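PDB 6VXC: trans-4-hydroxy-L-proline dehydratase from Clostridioides difficile 70-100-2010, which uses a glycyl radical to dehydrate trans-4-hydroxy-L-proline to (S)-1-pyrroline-5-carboxylate, a step in the anaerobic degradation of 4-hydroxyproline. Local coordinates for residues E53-Y58 / P141-R146; E46-M51 / E137-F142; Q147-I152 / F172-A177; P101-I106 / P342-V347; G91-S96 / V290-N295. One frame throughout, in Å; residues are numbered along the deposited sequence.

Contact 1 of 5, residues E53-Y58 / P141-R146; sequences EAYKKY and PFWKKR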
# COMPACT_ATOMS: atom_id res chain seq x y z
N GLU A 53 -9.00 -4.85 28.61
CA GLU A 53 -8.63 -5.56 29.83
C GLU A 53 -7.16 -5.35 30.19
O GLU A 53 -6.82 -5.21 31.37
CB GLU A 53 -8.91 -7.05 29.69
CG GLU A 53 -10.37 -7.44 29.62
CD GLU A 53 -10.56 -8.94 29.51
OE1 GLU A 53 -9.56 -9.68 29.57
OE2 GLU A 53 -11.72 -9.39 29.37
N ALA A 54 -6.28 -5.41 29.20
CA ALA A 54 -4.85 -5.28 29.49
C ALA A 54 -4.50 -3.88 29.98
O ALA A 54 -3.71 -3.73 30.91
CB ALA A 54 -4.03 -5.65 28.26
N TYR A 55 -5.06 -2.84 29.35
CA TYR A 55 -4.75 -1.48 29.78
C TYR A 55 -5.26 -1.22 31.19
O TYR A 55 -4.55 -0.63 32.02
CB TYR A 55 -5.35 -0.47 28.81
CG TYR A 55 -4.43 -0.07 27.67
CD1 TYR A 55 -3.83 -1.04 26.87
CD2 TYR A 55 -4.16 1.26 27.41
CE1 TYR A 55 -2.98 -0.68 25.83
CE2 TYR A 55 -3.33 1.63 26.37
CZ TYR A 55 -2.74 0.66 25.58
OH TYR A 55 -1.91 1.04 24.54
N LYS A 56 -6.50 -1.64 31.48
CA LYS A 56 -7.03 -1.49 32.83
C LYS A 56 -6.15 -2.19 33.85
O LYS A 56 -6.07 -1.76 35.00
CB LYS A 56 -8.46 -2.02 32.89
CG LYS A 56 -9.49 -1.13 32.21
CD LYS A 56 -10.86 -1.78 32.19
CE LYS A 56 -11.91 -0.85 31.63
NZ LYS A 56 -13.23 -1.54 31.53
N LYS A 57 -5.49 -3.26 33.44
CA LYS A 57 -4.58 -3.97 34.34
C LYS A 57 -3.24 -3.25 34.47
O LYS A 57 -2.71 -3.12 35.58
CB LYS A 57 -4.40 -5.40 33.82
CG LYS A 57 -3.80 -6.39 34.79
CD LYS A 57 -4.16 -7.82 34.35
CE LYS A 57 -3.21 -8.86 34.92
NZ LYS A 57 -3.24 -10.12 34.12
N TYR A 58 -2.67 -2.77 33.36
CA TYR A 58 -1.27 -2.37 33.35
C TYR A 58 -1.00 -0.89 33.12
O TYR A 58 0.11 -0.43 33.45
CB TYR A 58 -0.50 -3.17 32.28
CG TYR A 58 -0.36 -4.64 32.61
CD1 TYR A 58 0.35 -5.06 33.72
CD2 TYR A 58 -0.96 -5.60 31.80
CE1 TYR A 58 0.48 -6.40 34.02
CE2 TYR A 58 -0.83 -6.94 32.09
CZ TYR A 58 -0.12 -7.33 33.20
OH TYR A 58 -0.00 -8.67 33.49
N PRO A 141 -16.26 4.26 26.26
CA PRO A 141 -15.98 4.93 27.53
C PRO A 141 -14.51 4.88 27.91
O PRO A 141 -14.02 5.81 28.56
CB PRO A 141 -16.86 4.18 28.53
CG PRO A 141 -17.94 3.59 27.71
CD PRO A 141 -17.29 3.22 26.42
N PHE A 142 -13.79 3.83 27.52
CA PHE A 142 -12.38 3.74 27.88
C PHE A 142 -11.46 4.39 26.84
O PHE A 142 -10.52 5.10 27.21
CB PHE A 142 -11.99 2.28 28.10
CG PHE A 142 -10.58 2.10 28.61
CD1 PHE A 142 -10.31 2.16 29.97
CD2 PHE A 142 -9.54 1.89 27.73
CE1 PHE A 142 -9.02 2.01 30.44
CE2 PHE A 142 -8.23 1.74 28.19
CZ PHE A 142 -7.97 1.80 29.55
N TRP A 143 -11.72 4.19 25.55
CA TRP A 143 -10.75 4.54 24.52
C TRP A 143 -11.01 5.88 23.83
O TRP A 143 -10.10 6.41 23.20
CB TRP A 143 -10.69 3.45 23.44
CG TRP A 143 -10.06 2.22 23.95
CD1 TRP A 143 -10.69 1.09 24.38
CD2 TRP A 143 -8.66 1.98 24.11
NE1 TRP A 143 -9.77 0.16 24.79
CE2 TRP A 143 -8.51 0.69 24.64
CE3 TRP A 143 -7.51 2.74 23.86
CZ2 TRP A 143 -7.27 0.13 24.91
CZ3 TRP A 143 -6.28 2.19 24.14
CH2 TRP A 143 -6.17 0.90 24.66
N LYS A 144 -12.21 6.45 23.94
CA LYS A 144 -12.48 7.70 23.23
C LYS A 144 -11.47 8.79 23.59
O LYS A 144 -11.04 9.55 22.73
CB LYS A 144 -13.90 8.17 23.52
CG LYS A 144 -14.35 9.45 22.83
CD LYS A 144 -15.85 9.67 23.07
CE LYS A 144 -16.37 10.91 22.38
NZ LYS A 144 -15.60 12.11 22.83
N LYS A 145 -11.08 8.88 24.86
CA LYS A 145 -10.10 9.89 25.24
C LYS A 145 -8.66 9.42 25.03
O LYS A 145 -7.74 10.23 25.10
CB LYS A 145 -10.29 10.31 26.71
CG LYS A 145 -9.86 9.25 27.72
CD LYS A 145 -10.07 9.73 29.14
CE LYS A 145 -9.69 8.68 30.16
NZ LYS A 145 -10.09 9.06 31.55
N ARG A 146 -8.45 8.13 24.76
CA ARG A 146 -7.10 7.60 24.61
C ARG A 146 -6.65 7.45 23.16
O ARG A 146 -5.45 7.44 22.90
CB ARG A 146 -6.99 6.24 25.31
CG ARG A 146 -7.04 6.32 26.83
CD ARG A 146 -6.97 4.94 27.48
NE ARG A 146 -6.67 5.01 28.91
CZ ARG A 146 -7.56 5.20 29.88
NH1 ARG A 146 -8.84 5.32 29.59
NH2 ARG A 146 -7.15 5.27 31.15
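Two neighbouring aromatic residues of helix 129-143 use different first torsions: Phe142 has CG anti to its backbone N (chi1 -174°), whereas Trp143 has CG anti to its carbonyl carbon (chi1 -70°), and both rings thereby reach Tyr55 of helix 46-58. The result is an aromatic helix-helix contact in the pyruvate formate-lyase-like part of the enzyme. Trp143 and Tyr55 form a T-shaped pair, the indole edge directed at the phenol face, with ring planes 58° apart; CH2 of Trp143 stands over the centre of the Tyr55 ring and lies 3.4 Å from its CE2. The polar ends are held by others, Tyr55 OH by Arg68 and Trp143 NE1 by Thr52. Phe142 brings CZ to 3.5 Å from Tyr55 CB, while the extended chain of Lys56 runs past the Phe142 ring in the opposite direction, CG 3.6 Å from Phe142 CE1. Arg146 lies over a face of that ring, and its NH1 donates to Phe142 O at 2.9 Å, the oxygen lying nearly in the guanidinium plane.

Contact 2 of 5, residues E46-M51 / E137-F142; sequences ERAVLM and EEIIPF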
# COMPACT_ATOMS: atom_id res chain seq x y z
N GLU A 46 -13.54 -8.77 19.56
CA GLU A 46 -12.81 -9.43 20.63
C GLU A 46 -11.47 -8.75 20.91
O GLU A 46 -11.05 -8.63 22.07
CB GLU A 46 -12.58 -10.90 20.31
CG GLU A 46 -11.96 -11.63 21.46
CD GLU A 46 -11.82 -13.10 21.22
OE1 GLU A 46 -10.81 -13.49 20.62
OE2 GLU A 46 -12.72 -13.87 21.63
N ARG A 47 -10.75 -8.36 19.87
CA ARG A 47 -9.46 -7.72 20.08
C ARG A 47 -9.60 -6.50 20.97
O ARG A 47 -8.86 -6.34 21.95
CB ARG A 47 -8.83 -7.32 18.75
CG ARG A 47 -7.46 -6.70 18.91
CD ARG A 47 -6.98 -6.00 17.66
NE ARG A 47 -5.67 -5.41 17.87
CZ ARG A 47 -5.45 -4.23 18.44
NH1 ARG A 47 -6.47 -3.48 18.84
NH2 ARG A 47 -4.20 -3.79 18.58
N ALA A 48 -10.57 -5.63 20.66
CA ALA A 48 -10.75 -4.41 21.45
C ALA A 48 -11.05 -4.73 22.90
O ALA A 48 -10.53 -4.07 23.81
CB ALA A 48 -11.86 -3.56 20.85
N VAL A 49 -11.87 -5.75 23.15
CA VAL A 49 -12.16 -6.13 24.53
C VAL A 49 -10.89 -6.53 25.25
O VAL A 49 -10.60 -6.06 26.35
CB VAL A 49 -13.19 -7.28 24.57
CG1 VAL A 49 -13.32 -7.80 25.99
CG2 VAL A 49 -14.54 -6.83 24.05
N LEU A 50 -10.08 -7.39 24.63
CA LEU A 50 -8.90 -7.90 25.31
C LEU A 50 -7.87 -6.81 25.55
O LEU A 50 -7.19 -6.81 26.58
CB LEU A 50 -8.30 -9.07 24.52
CG LEU A 50 -9.19 -10.32 24.51
CD1 LEU A 50 -8.62 -11.45 23.63
CD2 LEU A 50 -9.47 -10.82 25.92
N MET A 51 -7.71 -5.88 24.61
CA MET A 51 -6.80 -4.77 24.84
C MET A 51 -7.31 -3.87 25.96
O MET A 51 -6.52 -3.35 26.75
CB MET A 51 -6.61 -3.95 23.56
CG MET A 51 -5.99 -4.73 22.40
SD MET A 51 -4.28 -5.27 22.66
CE MET A 51 -3.40 -3.72 22.47
N GLU A 137 -20.63 0.21 25.16
CA GLU A 137 -20.61 0.15 26.62
C GLU A 137 -19.23 -0.08 27.21
O GLU A 137 -18.95 0.42 28.30
CB GLU A 137 -21.54 -0.96 27.11
CG GLU A 137 -22.99 -0.76 26.74
CD GLU A 137 -23.86 -1.90 27.23
OE1 GLU A 137 -25.10 -1.78 27.13
OE2 GLU A 137 -23.32 -2.92 27.71
N GLU A 138 -18.37 -0.83 26.53
CA GLU A 138 -17.05 -1.12 27.08
C GLU A 138 -15.92 -0.34 26.40
O GLU A 138 -14.98 0.07 27.08
CB GLU A 138 -16.74 -2.61 26.97
CG GLU A 138 -17.79 -3.56 27.51
CD GLU A 138 -18.12 -3.34 28.98
OE1 GLU A 138 -19.31 -3.50 29.34
OE2 GLU A 138 -17.19 -3.05 29.77
N ILE A 139 -15.99 -0.14 25.09
CA ILE A 139 -14.86 0.39 24.32
C ILE A 139 -14.83 1.91 24.33
O ILE A 139 -13.81 2.51 24.68
CB ILE A 139 -14.87 -0.14 22.87
CG1 ILE A 139 -14.89 -1.67 22.86
CG2 ILE A 139 -13.65 0.37 22.12
CD1 ILE A 139 -13.81 -2.31 23.69
N ILE A 140 -15.92 2.54 23.89
CA ILE A 140 -15.95 4.01 23.80
C ILE A 140 -15.64 4.66 25.14
O ILE A 140 -14.81 5.58 25.18
CB ILE A 140 -17.29 4.48 23.21
CG1 ILE A 140 -17.35 4.12 21.73
CG2 ILE A 140 -17.48 5.97 23.42
CD1 ILE A 140 -18.60 4.60 21.07
N PRO A 141 -16.26 4.26 26.26
CA PRO A 141 -15.98 4.93 27.53
C PRO A 141 -14.51 4.88 27.91
O PRO A 141 -14.02 5.81 28.56
CB PRO A 141 -16.86 4.18 28.53
CG PRO A 141 -17.94 3.59 27.71
CD PRO A 141 -17.29 3.22 26.42
N PHE A 142 -13.79 3.83 27.52
CA PHE A 142 -12.38 3.74 27.88
C PHE A 142 -11.46 4.39 26.84
O PHE A 142 -10.52 5.10 27.21
CB PHE A 142 -11.99 2.28 28.10
CG PHE A 142 -10.58 2.10 28.61
CD1 PHE A 142 -10.31 2.16 29.97
CD2 PHE A 142 -9.54 1.89 27.73
CE1 PHE A 142 -9.02 2.01 30.44
CE2 PHE A 142 -8.23 1.74 28.19
CZ PHE A 142 -7.97 1.80 29.55
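The backbones of helix 46-58 and helix 129-143 come close at Ala48 and Ile139, whose CA atoms are 6.9 Å apart, in a helix-helix contact of the pyruvate formate-lyase-like part of the enzyme. Segment 46-51 is regular helix, but 137-142 is not: a wider pi-type turn spans 137-139, and a kink follows at Pro141, whose nitrogen has no bond to the preceding turn. Ile139 makes the approach with the end of its longer branch. With CG1 anti to the carbonyl carbon (chi1 -56°) and a second bend at chi2, CD1 is carried to 3.7 Å from Ala48 CB, and it also rests 3.7 Å from Ala48 O and 4.0 Å from Val49 N. One methyl group thus lies against both the small side chain and the backbone of the facing helix. Val49 adds a little buried surface. Ala48 O accepts a hydrogen bond from Thr52 OG1 of its own helix. The contact between these segments is thus van der Waals in kind, with no polar bond across it, consistent with a small side chain where the CA atoms come nearest.

Contact 3 of 5, residues Q147-I152 / F172-A177; sequences QTRDKI and FMEQRA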
# COMPACT_ATOMS: atom_id res chain seq x y z
N GLN A 147 -7.58 7.37 22.21
CA GLN A 147 -7.23 7.10 20.82
C GLN A 147 -6.22 8.10 20.26
O GLN A 147 -6.32 9.30 20.51
CB GLN A 147 -8.49 7.12 19.97
CG GLN A 147 -9.25 8.44 20.07
CD GLN A 147 -10.54 8.41 19.27
OE1 GLN A 147 -10.57 7.91 18.14
NE2 GLN A 147 -11.63 8.92 19.87
N THR A 148 -5.26 7.60 19.47
CA THR A 148 -4.27 8.51 18.91
C THR A 148 -4.87 9.50 17.93
O THR A 148 -4.30 10.57 17.72
CB THR A 148 -3.14 7.74 18.19
OG1 THR A 148 -3.70 6.86 17.22
CG2 THR A 148 -2.28 6.96 19.19
N ARG A 149 -6.02 9.19 17.32
CA ARG A 149 -6.57 10.12 16.34
C ARG A 149 -6.88 11.47 16.99
O ARG A 149 -6.67 12.52 16.38
CB ARG A 149 -7.82 9.54 15.67
CG ARG A 149 -8.29 10.45 14.51
CD ARG A 149 -9.51 9.95 13.75
NE ARG A 149 -9.68 10.75 12.53
CZ ARG A 149 -10.24 11.95 12.47
NH1 ARG A 149 -10.71 12.52 13.57
NH2 ARG A 149 -10.30 12.59 11.30
N ASP A 150 -7.37 11.45 18.23
CA ASP A 150 -7.66 12.72 18.91
C ASP A 150 -6.38 13.43 19.33
O ASP A 150 -6.30 14.65 19.26
CB ASP A 150 -8.60 12.48 20.09
CG ASP A 150 -10.05 12.25 19.63
OD1 ASP A 150 -10.35 12.50 18.44
OD2 ASP A 150 -10.88 11.82 20.46
N LYS A 151 -5.37 12.68 19.77
CA LYS A 151 -4.06 13.27 20.02
C LYS A 151 -3.53 14.01 18.79
O LYS A 151 -2.96 15.10 18.90
CB LYS A 151 -3.09 12.19 20.46
CG LYS A 151 -3.50 11.52 21.76
CD LYS A 151 -2.67 10.31 22.13
CE LYS A 151 -3.21 9.74 23.44
NZ LYS A 151 -2.60 8.43 23.70
N ILE A 152 -3.71 13.43 17.61
CA ILE A 152 -3.23 14.06 16.38
C ILE A 152 -4.05 15.30 16.05
O ILE A 152 -3.52 16.40 15.90
CB ILE A 152 -3.24 13.05 15.23
CG1 ILE A 152 -2.21 11.96 15.50
CG2 ILE A 152 -3.00 13.74 13.90
CD1 ILE A 152 -2.32 10.79 14.56
N PHE A 172 -2.08 9.90 6.59
CA PHE A 172 -2.12 8.45 6.65
C PHE A 172 -2.28 7.92 8.07
O PHE A 172 -2.82 6.83 8.25
CB PHE A 172 -0.85 7.87 6.02
CG PHE A 172 -1.06 7.33 4.64
CD1 PHE A 172 -1.86 8.02 3.73
CD2 PHE A 172 -0.52 6.12 4.26
CE1 PHE A 172 -2.09 7.52 2.46
CE2 PHE A 172 -0.74 5.61 2.98
CZ PHE A 172 -1.54 6.32 2.09
N MET A 173 -1.86 8.67 9.09
CA MET A 173 -1.85 8.10 10.43
C MET A 173 -3.08 8.48 11.25
O MET A 173 -3.09 8.26 12.47
CB MET A 173 -0.56 8.50 11.16
CG MET A 173 0.52 7.43 11.10
SD MET A 173 0.95 6.98 9.38
CE MET A 173 1.91 8.39 8.87
N GLU A 174 -4.14 8.97 10.61
CA GLU A 174 -5.33 9.34 11.38
C GLU A 174 -6.12 8.12 11.85
O GLU A 174 -6.78 8.18 12.89
CB GLU A 174 -6.23 10.29 10.59
CG GLU A 174 -6.86 9.73 9.31
CD GLU A 174 -8.08 10.54 8.87
OE1 GLU A 174 -7.98 11.27 7.85
OE2 GLU A 174 -9.12 10.47 9.58
N GLN A 175 -6.13 7.04 11.07
CA GLN A 175 -6.90 5.85 11.43
C GLN A 175 -6.09 4.56 11.38
O GLN A 175 -6.66 3.49 11.59
CB GLN A 175 -8.10 5.70 10.50
CG GLN A 175 -9.16 6.79 10.67
CD GLN A 175 -10.21 6.71 9.60
OE1 GLN A 175 -10.67 5.62 9.26
NE2 GLN A 175 -10.59 7.86 9.06
N ARG A 176 -4.80 4.64 11.07
CA ARG A 176 -3.95 3.47 10.94
C ARG A 176 -2.56 3.83 11.44
O ARG A 176 -2.19 5.00 11.49
CB ARG A 176 -3.87 2.95 9.49
CG ARG A 176 -5.21 2.68 8.86
CD ARG A 176 -5.08 1.95 7.54
NE ARG A 176 -4.87 0.53 7.74
CZ ARG A 176 -4.81 -0.37 6.76
NH1 ARG A 176 -4.95 0.02 5.50
NH2 ARG A 176 -4.63 -1.64 7.06
N ALA A 177 -1.80 2.79 11.77
CA ALA A 177 -0.42 2.93 12.17
C ALA A 177 0.50 2.99 10.95
O ALA A 177 0.14 2.52 9.87
CB ALA A 177 -0.01 1.76 13.07
O HOH W 1 -4.46 7.92 14.97
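Glu174 OE2 accepts three hydrogen bonds from two side chains. Arg149 grips it side-on, NE and NH2 each donating at 3.0 Å to this one oxygen, which lies almost in the guanidinium plane; the carboxylate plane is turned 46° from it. NE arrives on the anti side, tilted out of the carboxylate plane toward the face used by NH2. Gln175 NE2 comes from the opposite face, 3.0 Å from OE2, in a straighter bond of 166°, and also bonds Val347 O. Such a gathering of donors would probably favour the ionised carboxylate, and Tyr164 OH holds its other oxygen, OE1. Arg149 runs extended from CG to NE, having left the helix with CG anti to the backbone N (chi1 -173°), and its aliphatic part lies along Glu174 O, with CG 3.2 Å from that oxygen. Water 1 lies 2.6 Å from Thr148 OG1 and 2.9 Å from Met173 O, in position to donate to the latter. Ile152 CD1 approaches the same carbonyl oxygen. The arrangement is a salt bridge to a buried glutamate, tying the first turn of helix 148-155 to an irregular loop whose Met173 side chain lies about 12 Å from that of Glu456, the probable proton acceptor of the active site.

Contact 4 of 5, residues P101-I106 / P342-V347; sequences PTYPEI and PAPPKV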
# COMPACT_ATOMS: atom_id res chain seq x y z
N PRO A 101 -10.62 -7.22 12.96
CA PRO A 101 -10.54 -6.66 14.32
C PRO A 101 -10.66 -5.15 14.26
O PRO A 101 -10.58 -4.53 13.20
CB PRO A 101 -9.15 -7.08 14.80
CG PRO A 101 -8.66 -8.09 13.80
CD PRO A 101 -9.34 -7.78 12.52
N THR A 102 -10.87 -4.55 15.44
CA THR A 102 -10.86 -3.10 15.59
C THR A 102 -9.69 -2.67 16.46
O THR A 102 -9.17 -3.44 17.27
CB THR A 102 -12.14 -2.54 16.21
OG1 THR A 102 -12.29 -3.05 17.53
CG2 THR A 102 -13.36 -2.90 15.38
N TYR A 103 -9.31 -1.41 16.30
CA TYR A 103 -8.09 -0.87 16.89
C TYR A 103 -8.40 0.47 17.56
O TYR A 103 -7.97 1.53 17.10
CB TYR A 103 -7.00 -0.74 15.82
CG TYR A 103 -6.68 -2.07 15.14
CD1 TYR A 103 -7.49 -2.58 14.14
CD2 TYR A 103 -5.58 -2.83 15.53
CE1 TYR A 103 -7.22 -3.78 13.53
CE2 TYR A 103 -5.29 -4.05 14.91
CZ TYR A 103 -6.12 -4.52 13.90
OH TYR A 103 -5.87 -5.74 13.27
N PRO A 104 -9.13 0.45 18.68
CA PRO A 104 -9.55 1.72 19.32
C PRO A 104 -8.40 2.51 19.94
O PRO A 104 -8.59 3.70 20.23
CB PRO A 104 -10.54 1.25 20.40
CG PRO A 104 -10.11 -0.15 20.72
CD PRO A 104 -9.62 -0.73 19.42
N GLU A 105 -7.21 1.92 20.12
CA GLU A 105 -6.06 2.71 20.54
C GLU A 105 -5.63 3.70 19.46
O GLU A 105 -4.90 4.65 19.76
CB GLU A 105 -4.89 1.82 20.92
CG GLU A 105 -4.34 0.98 19.76
CD GLU A 105 -4.94 -0.40 19.72
OE1 GLU A 105 -4.21 -1.37 20.05
OE2 GLU A 105 -6.14 -0.52 19.42
N ILE A 106 -6.02 3.45 18.21
CA ILE A 106 -5.69 4.31 17.09
C ILE A 106 -6.91 5.15 16.73
O ILE A 106 -6.84 6.38 16.70
CB ILE A 106 -5.23 3.48 15.87
CG1 ILE A 106 -3.98 2.67 16.22
CG2 ILE A 106 -4.97 4.40 14.67
CD1 ILE A 106 -3.65 1.62 15.17
N PRO A 342 -9.44 -8.78 5.32
CA PRO A 342 -9.64 -7.43 4.78
C PRO A 342 -8.82 -6.40 5.54
O PRO A 342 -8.40 -6.61 6.67
CB PRO A 342 -11.14 -7.19 4.99
CG PRO A 342 -11.46 -8.01 6.21
CD PRO A 342 -10.60 -9.25 6.08
N ALA A 343 -8.58 -5.27 4.88
CA ALA A 343 -8.11 -4.09 5.59
C ALA A 343 -9.21 -3.66 6.56
O ALA A 343 -10.37 -3.57 6.17
CB ALA A 343 -7.79 -2.97 4.60
N PRO A 344 -8.89 -3.43 7.84
CA PRO A 344 -9.95 -3.08 8.79
C PRO A 344 -10.68 -1.83 8.35
O PRO A 344 -10.14 -0.99 7.62
CB PRO A 344 -9.17 -2.87 10.10
CG PRO A 344 -8.00 -3.78 9.98
CD PRO A 344 -7.61 -3.71 8.51
N PRO A 345 -11.92 -1.65 8.80
CA PRO A 345 -12.80 -0.64 8.20
C PRO A 345 -12.26 0.78 8.33
O PRO A 345 -11.71 1.17 9.36
CB PRO A 345 -14.11 -0.81 8.99
CG PRO A 345 -13.70 -1.47 10.26
CD PRO A 345 -12.58 -2.38 9.89
N LYS A 346 -12.43 1.54 7.26
CA LYS A 346 -12.07 2.94 7.16
C LYS A 346 -13.32 3.81 7.05
O LYS A 346 -14.34 3.38 6.52
CB LYS A 346 -11.18 3.18 5.93
CG LYS A 346 -10.00 2.22 5.79
CD LYS A 346 -9.67 2.00 4.29
CE LYS A 346 -8.61 0.93 4.10
NZ LYS A 346 -8.51 0.44 2.70
N VAL A 347 -13.21 5.05 7.53
CA VAL A 347 -14.27 6.03 7.38
C VAL A 347 -13.64 7.33 6.91
O VAL A 347 -12.42 7.47 6.84
CB VAL A 347 -15.07 6.26 8.68
CG1 VAL A 347 -15.83 5.00 9.06
CG2 VAL A 347 -14.14 6.73 9.83
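Pro344 meets both Tyr103 and Pro101, and segment 342-347 reaches it after Pro342 and Ala343 in an extended, irregular course. Its ring makes two contacts. CG lies 3.6 Å from Tyr103 CE1, approaching the phenol obliquely, and CB lies 3.8 Å from the carbonyl oxygen of Pro101. Tyr103 is brought to this position by a first torsion that sets CG anti to its carbonyl carbon (chi1 -58°), while its hydroxyl is bonded to Thr291 O. Next comes Pro345, whose CD remains at 4.4 Å from Pro101 O, a looser contact with the same carbonyl oxygen. No hydrogen bond crosses between the segments, so proline rings and the Tyr103 ring carry this buried loop-to-loop contact of the pyruvate formate-lyase-like fold. The loop after strand 99-101 has helix 46-58 beside it through Arg47 and Ala48, and Pro345, in the loop that leads into helix 348-353, rests on Met117 of helix 111-119.

Contact 5 of 5, residues G91-S96 / V290-N295; sequences GEKGDS and VTTELN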
# COMPACT_ATOMS: atom_id res chain seq x y z
N GLY A 91 -4.42 -19.67 11.11
CA GLY A 91 -4.32 -18.32 11.65
C GLY A 91 -5.26 -17.35 10.96
O GLY A 91 -5.26 -17.23 9.73
N GLU A 92 -6.08 -16.66 11.75
CA GLU A 92 -7.00 -15.63 11.27
C GLU A 92 -6.82 -14.39 12.15
O GLU A 92 -6.62 -14.51 13.36
CB GLU A 92 -8.46 -16.10 11.31
CG GLU A 92 -8.85 -17.23 10.33
CD GLU A 92 -9.02 -16.76 8.88
OE1 GLU A 92 -9.24 -15.54 8.67
OE2 GLU A 92 -8.94 -17.61 7.96
N LYS A 93 -6.89 -13.20 11.54
CA LYS A 93 -6.83 -11.98 12.34
C LYS A 93 -8.04 -11.87 13.26
O LYS A 93 -7.89 -11.58 14.45
CB LYS A 93 -6.75 -10.75 11.44
CG LYS A 93 -5.42 -10.56 10.71
CD LYS A 93 -5.45 -9.36 9.76
CE LYS A 93 -5.55 -8.03 10.52
NZ LYS A 93 -5.87 -6.87 9.63
N GLY A 94 -9.24 -12.10 12.73
CA GLY A 94 -10.48 -11.97 13.48
C GLY A 94 -11.07 -13.30 13.88
O GLY A 94 -10.40 -14.34 13.90
N ASP A 95 -12.38 -13.29 14.15
CA ASP A 95 -13.05 -14.50 14.61
C ASP A 95 -13.25 -15.51 13.48
O ASP A 95 -13.35 -16.71 13.74
CB ASP A 95 -14.42 -14.16 15.22
CG ASP A 95 -15.42 -13.62 14.19
OD1 ASP A 95 -15.03 -12.81 13.33
OD2 ASP A 95 -16.60 -14.02 14.23
N SER A 96 -13.35 -15.04 12.25
CA SER A 96 -13.63 -15.90 11.11
C SER A 96 -13.16 -15.19 9.86
O SER A 96 -12.74 -14.03 9.92
CB SER A 96 -15.13 -16.24 11.02
OG SER A 96 -15.89 -15.07 10.79
N VAL A 290 1.88 -9.17 13.49
CA VAL A 290 2.16 -7.74 13.33
C VAL A 290 0.90 -6.98 12.93
O VAL A 290 0.76 -5.79 13.25
CB VAL A 290 3.31 -7.49 12.35
CG1 VAL A 290 4.61 -8.10 12.90
CG2 VAL A 290 2.97 -8.02 10.93
N THR A 291 -0.03 -7.63 12.25
CA THR A 291 -1.25 -6.93 11.86
C THR A 291 -2.32 -6.95 12.94
O THR A 291 -3.34 -6.29 12.79
CB THR A 291 -1.82 -7.48 10.54
OG1 THR A 291 -2.21 -8.84 10.70
CG2 THR A 291 -0.79 -7.35 9.42
N THR A 292 -2.14 -7.71 14.02
CA THR A 292 -3.00 -7.53 15.18
C THR A 292 -2.32 -6.75 16.30
O THR A 292 -3.03 -6.22 17.16
CB THR A 292 -3.52 -8.88 15.72
OG1 THR A 292 -2.44 -9.76 16.01
CG2 THR A 292 -4.50 -9.53 14.74
N GLU A 293 -1.00 -6.65 16.30
CA GLU A 293 -0.31 -5.69 17.16
C GLU A 293 -0.80 -4.26 16.91
O GLU A 293 -1.14 -3.53 17.84
CB GLU A 293 1.21 -5.79 16.93
CG GLU A 293 2.04 -4.71 17.61
CD GLU A 293 3.57 -4.94 17.54
OE1 GLU A 293 4.14 -5.07 16.43
OE2 GLU A 293 4.21 -4.98 18.62
N LEU A 294 -0.88 -3.86 15.64
CA LEU A 294 -1.36 -2.55 15.23
C LEU A 294 -2.04 -2.68 13.87
O LEU A 294 -1.74 -3.60 13.11
CB LEU A 294 -0.23 -1.53 15.14
CG LEU A 294 0.39 -1.06 16.46
CD1 LEU A 294 1.73 -0.40 16.20
CD2 LEU A 294 -0.57 -0.13 17.22
N ASN A 295 -2.92 -1.73 13.56
CA ASN A 295 -3.58 -1.67 12.24
C ASN A 295 -2.65 -0.98 11.25
O ASN A 295 -2.83 0.19 10.88
CB ASN A 295 -4.91 -0.94 12.33
CG ASN A 295 -5.60 -0.85 10.98
OD1 ASN A 295 -5.21 -1.52 10.03
ND2 ASN A 295 -6.68 -0.06 10.91
O HOH W 2 -4.53 -4.56 10.70
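The C-terminal end of helix 276-293, where the chain passes at Leu294 into a loop, receives the side chain of Lys93 from the irregular loop 91-96, in a buried helix-to-loop contact of the pyruvate formate-lyase-like fold. Lys93 crosses Thr291 at about a right angle. Its chain is extended as far as chi2, and the bend at chi3 (68°) folds CE back, so that CD and CE both lie 3.4 Å from Thr291 OG1. That hydroxyl sits between the backbone N and carbonyl carbon of its own residue (chi1 63°) and is hydrogen-bonded to His287 O, one turn back, and the lysine meets it with aliphatic carbon. Thr292 uses its methyl group instead, CG2 lying 4.0 Å from Lys93 O and 4.2 Å from Lys93 CB, while its OG1 is bonded to Ile288 O. The lysine ammonium is thus brought toward the carbonyl end of the helix, where the helix dipole would probably favour a positive charge, though the link is indirect. Water 2 completes the bridge: it accepts from Lys93 NZ at 2.9 Å and lies within donating distance of Thr291 O, at 3.0 Å, and Asn295 OD1, at 3.2 Å.

Contacts 1 and 2 join the same two helices, 46-58 and 129-143, yet differ in character: contact 1 lies partly at the surface and relies on aromatic rings and a lysine chain, whereas contact 2 is buried and small. Contacts 3, 4 and 5 are buried too, lie nearer the centre of the chain and involve loops. There the chemistry divides: contact 3 is ionic and water-bridged, contact 4 apolar, and contact 5 linked through water. Single residues connect them. Arg47, from helix 46-58, pairs with Glu105 in the loop of contact 4 and bonds Thr292 O of contact 5, and Asn295 meets Arg176 and Ala177 of contact 3.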